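Local coordinates for protein insensitive (PDB 4IX7), which represses genes of neural development by binding the palindromic DNA sequence CCAATTGG through its BEN domain, and also inhibits Notch signalling as a corepressor, at residues 25-30 with 88-93. Numbering follows the deposited sequence. Where two conformers were deposited one is given.
Sequences SVCSLA and EKEVRN. With nucleotides of chain B; nucleotides of chain A.
C27, in the first turn of helix 27-38, meets E90 and V91 near the start of helix 88-112. Its sulfur makes an apolar contact with a methyl of V91, SG lying 4.0 Å from CG2. E90 meets the same cysteine in van der Waals contact: its CG is 3.9 Å from C27 SG, and its chain, extended beyond CG, brings OE2 to 3.7 Å from C27 CB at the exposed margin. C27 is buried, with C84 of helix 70-84 and A86 also touching it, while V80 touches V91.

Two polar side chains, S28 and K89, reach the DNA backbone. S28 OG, swung anti to its own amide nitrogen (chi1 -170°), hydrogen-bonds OP2 of DC4 of chain B at 2.7 Å, and a methyl of L29 packs against the same phosphate. An outstretched K89 carries NZ to OP2 of DC5 of chain A, but the distance, 2.3 Å, is too short to be trusted in detail.

Within helix 88-112, R92 NE forms a salt bridge with E88 OE2 (2.8 Å), using the carboxylate's anti lone pair. The chemistry thus divides: a small apolar touch lies where two BEN-domain helices begin, while S28 and, less securely modelled, K89 bond a phosphate on each DNA strand.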
# COMPACT_ATOMS: atom_id res chain seq x y z
N SER C 25 -6.78 -3.16 -17.81
CA SER C 25 -7.40 -2.00 -17.18
C SER C 25 -7.42 -2.12 -15.66
O SER C 25 -7.64 -1.14 -14.96
CB SER C 25 -8.82 -1.78 -17.71
OG SER C 25 -9.71 -2.76 -17.22
N VAL C 26 -7.19 -3.34 -15.16
CA VAL C 26 -7.14 -3.58 -13.72
C VAL C 26 -5.77 -4.14 -13.33
O VAL C 26 -5.52 -5.34 -13.48
CB VAL C 26 -8.25 -4.54 -13.24
CG1 VAL C 26 -8.20 -4.68 -11.71
CG2 VAL C 26 -9.62 -4.05 -13.70
N CYS C 27 -4.91 -3.25 -12.84
CA CYS C 27 -3.50 -3.55 -12.57
C CYS C 27 -3.31 -4.81 -11.75
O CYS C 27 -2.52 -5.68 -12.11
CB CYS C 27 -2.84 -2.36 -11.85
SG CYS C 27 -1.15 -2.66 -11.22
N SER C 28 -4.05 -4.91 -10.65
CA SER C 28 -3.86 -6.01 -9.73
C SER C 28 -4.21 -7.36 -10.34
O SER C 28 -3.49 -8.35 -10.14
CB SER C 28 -4.65 -5.77 -8.45
OG SER C 28 -4.27 -6.73 -7.48
N LEU C 29 -5.29 -7.41 -11.11
CA LEU C 29 -5.70 -8.66 -11.71
C LEU C 29 -4.73 -9.07 -12.81
O LEU C 29 -4.43 -10.25 -12.97
CB LEU C 29 -7.13 -8.55 -12.24
CG LEU C 29 -8.20 -8.34 -11.18
CD1 LEU C 29 -9.56 -8.21 -11.85
CD2 LEU C 29 -8.20 -9.49 -10.18
N ALA C 30 -4.22 -8.10 -13.56
CA ALA C 30 -3.24 -8.39 -14.61
C ALA C 30 -1.98 -9.00 -13.99
O ALA C 30 -1.44 -9.99 -14.48
CB ALA C 30 -2.90 -7.13 -15.39
N GLU C 88 5.30 1.46 -10.72
CA GLU C 88 6.01 0.26 -10.30
C GLU C 88 5.60 -0.14 -8.88
O GLU C 88 5.42 -1.33 -8.59
CB GLU C 88 7.53 0.45 -10.38
CG GLU C 88 8.28 -0.66 -9.67
CD GLU C 88 9.72 -0.80 -10.12
OE1 GLU C 88 10.12 -0.14 -11.11
OE2 GLU C 88 10.45 -1.59 -9.47
N LYS C 89 5.42 0.84 -8.00
CA LYS C 89 5.02 0.54 -6.63
C LYS C 89 3.66 -0.19 -6.58
O LYS C 89 3.47 -1.13 -5.80
CB LYS C 89 4.97 1.81 -5.78
CG LYS C 89 4.57 1.55 -4.34
CD LYS C 89 4.50 2.84 -3.53
CE LYS C 89 4.00 2.54 -2.12
NZ LYS C 89 4.07 3.73 -1.23
N GLU C 90 2.72 0.24 -7.41
CA GLU C 90 1.40 -0.36 -7.50
C GLU C 90 1.50 -1.82 -7.93
O GLU C 90 0.81 -2.68 -7.39
CB GLU C 90 0.55 0.42 -8.49
CG GLU C 90 -0.93 0.13 -8.46
CD GLU C 90 -1.71 1.09 -9.34
OE1 GLU C 90 -1.18 2.19 -9.60
OE2 GLU C 90 -2.82 0.73 -9.79
N VAL C 91 2.38 -2.10 -8.88
CA VAL C 91 2.57 -3.48 -9.33
C VAL C 91 3.19 -4.31 -8.22
O VAL C 91 2.76 -5.42 -7.95
CB VAL C 91 3.43 -3.55 -10.60
CG1 VAL C 91 3.54 -4.99 -11.06
CG2 VAL C 91 2.80 -2.71 -11.70
N ARG C 92 4.22 -3.77 -7.57
CA ARG C 92 4.89 -4.50 -6.50
C ARG C 92 3.92 -4.83 -5.37
O ARG C 92 3.96 -5.92 -4.79
CB ARG C 92 6.11 -3.73 -6.00
CG ARG C 92 7.27 -3.77 -6.97
CD ARG C 92 8.44 -2.90 -6.53
NE ARG C 92 9.64 -3.23 -7.29
CZ ARG C 92 10.60 -4.02 -6.84
NH1 ARG C 92 10.53 -4.54 -5.62
NH2 ARG C 92 11.65 -4.28 -7.61
N ASN C 93 3.03 -3.88 -5.05
CA ASN C 93 2.05 -4.13 -4.01
C ASN C 93 1.12 -5.27 -4.37
O ASN C 93 0.77 -6.10 -3.53
CB ASN C 93 1.23 -2.88 -3.67
CG ASN C 93 0.21 -3.15 -2.59
OD1 ASN C 93 -1.00 -3.13 -2.85
ND2 ASN C 93 0.69 -3.45 -1.38
P DC B 4 -7.94 -7.46 -6.85
OP1 DC B 4 -8.42 -6.51 -7.88
OP2 DC B 4 -6.56 -7.98 -6.89
O5' DC B 4 -8.12 -6.81 -5.41
C5' DC B 4 -9.40 -6.32 -5.05
C4' DC B 4 -9.39 -5.96 -3.58
O4' DC B 4 -9.15 -7.15 -2.80
C3' DC B 4 -8.26 -5.02 -3.18
O3' DC B 4 -8.87 -3.75 -3.01
C2' DC B 4 -7.71 -5.58 -1.87
C1' DC B 4 -8.67 -6.71 -1.54
N1 DC B 4 -8.04 -7.90 -0.91
C2 DC B 4 -8.40 -8.25 0.39
O2 DC B 4 -9.23 -7.56 0.98
N3 DC B 4 -7.83 -9.34 0.96
C4 DC B 4 -6.93 -10.06 0.28
N4 DC B 4 -6.38 -11.13 0.88
C5 DC B 4 -6.54 -9.70 -1.05
C6 DC B 4 -7.11 -8.63 -1.60
P DC A 5 7.22 5.06 -1.36
OP1 DC A 5 7.66 5.03 -2.77
OP2 DC A 5 5.80 5.27 -1.02
O5' DC A 5 7.65 3.68 -0.65
C5' DC A 5 8.99 3.30 -0.68
C4' DC A 5 9.16 2.09 0.21
O4' DC A 5 8.97 2.48 1.59
C3' DC A 5 8.13 1.00 -0.01
O3' DC A 5 8.75 0.07 -0.85
C2' DC A 5 7.89 0.41 1.38
C1' DC A 5 8.75 1.27 2.29
N1 DC A 5 8.12 1.64 3.56
C2 DC A 5 8.54 1.03 4.74
O2 DC A 5 9.42 0.15 4.68
N3 DC A 5 7.97 1.40 5.91
C4 DC A 5 7.01 2.34 5.92
N4 DC A 5 6.48 2.66 7.10
C5 DC A 5 6.57 2.96 4.72
C6 DC A 5 7.15 2.59 3.58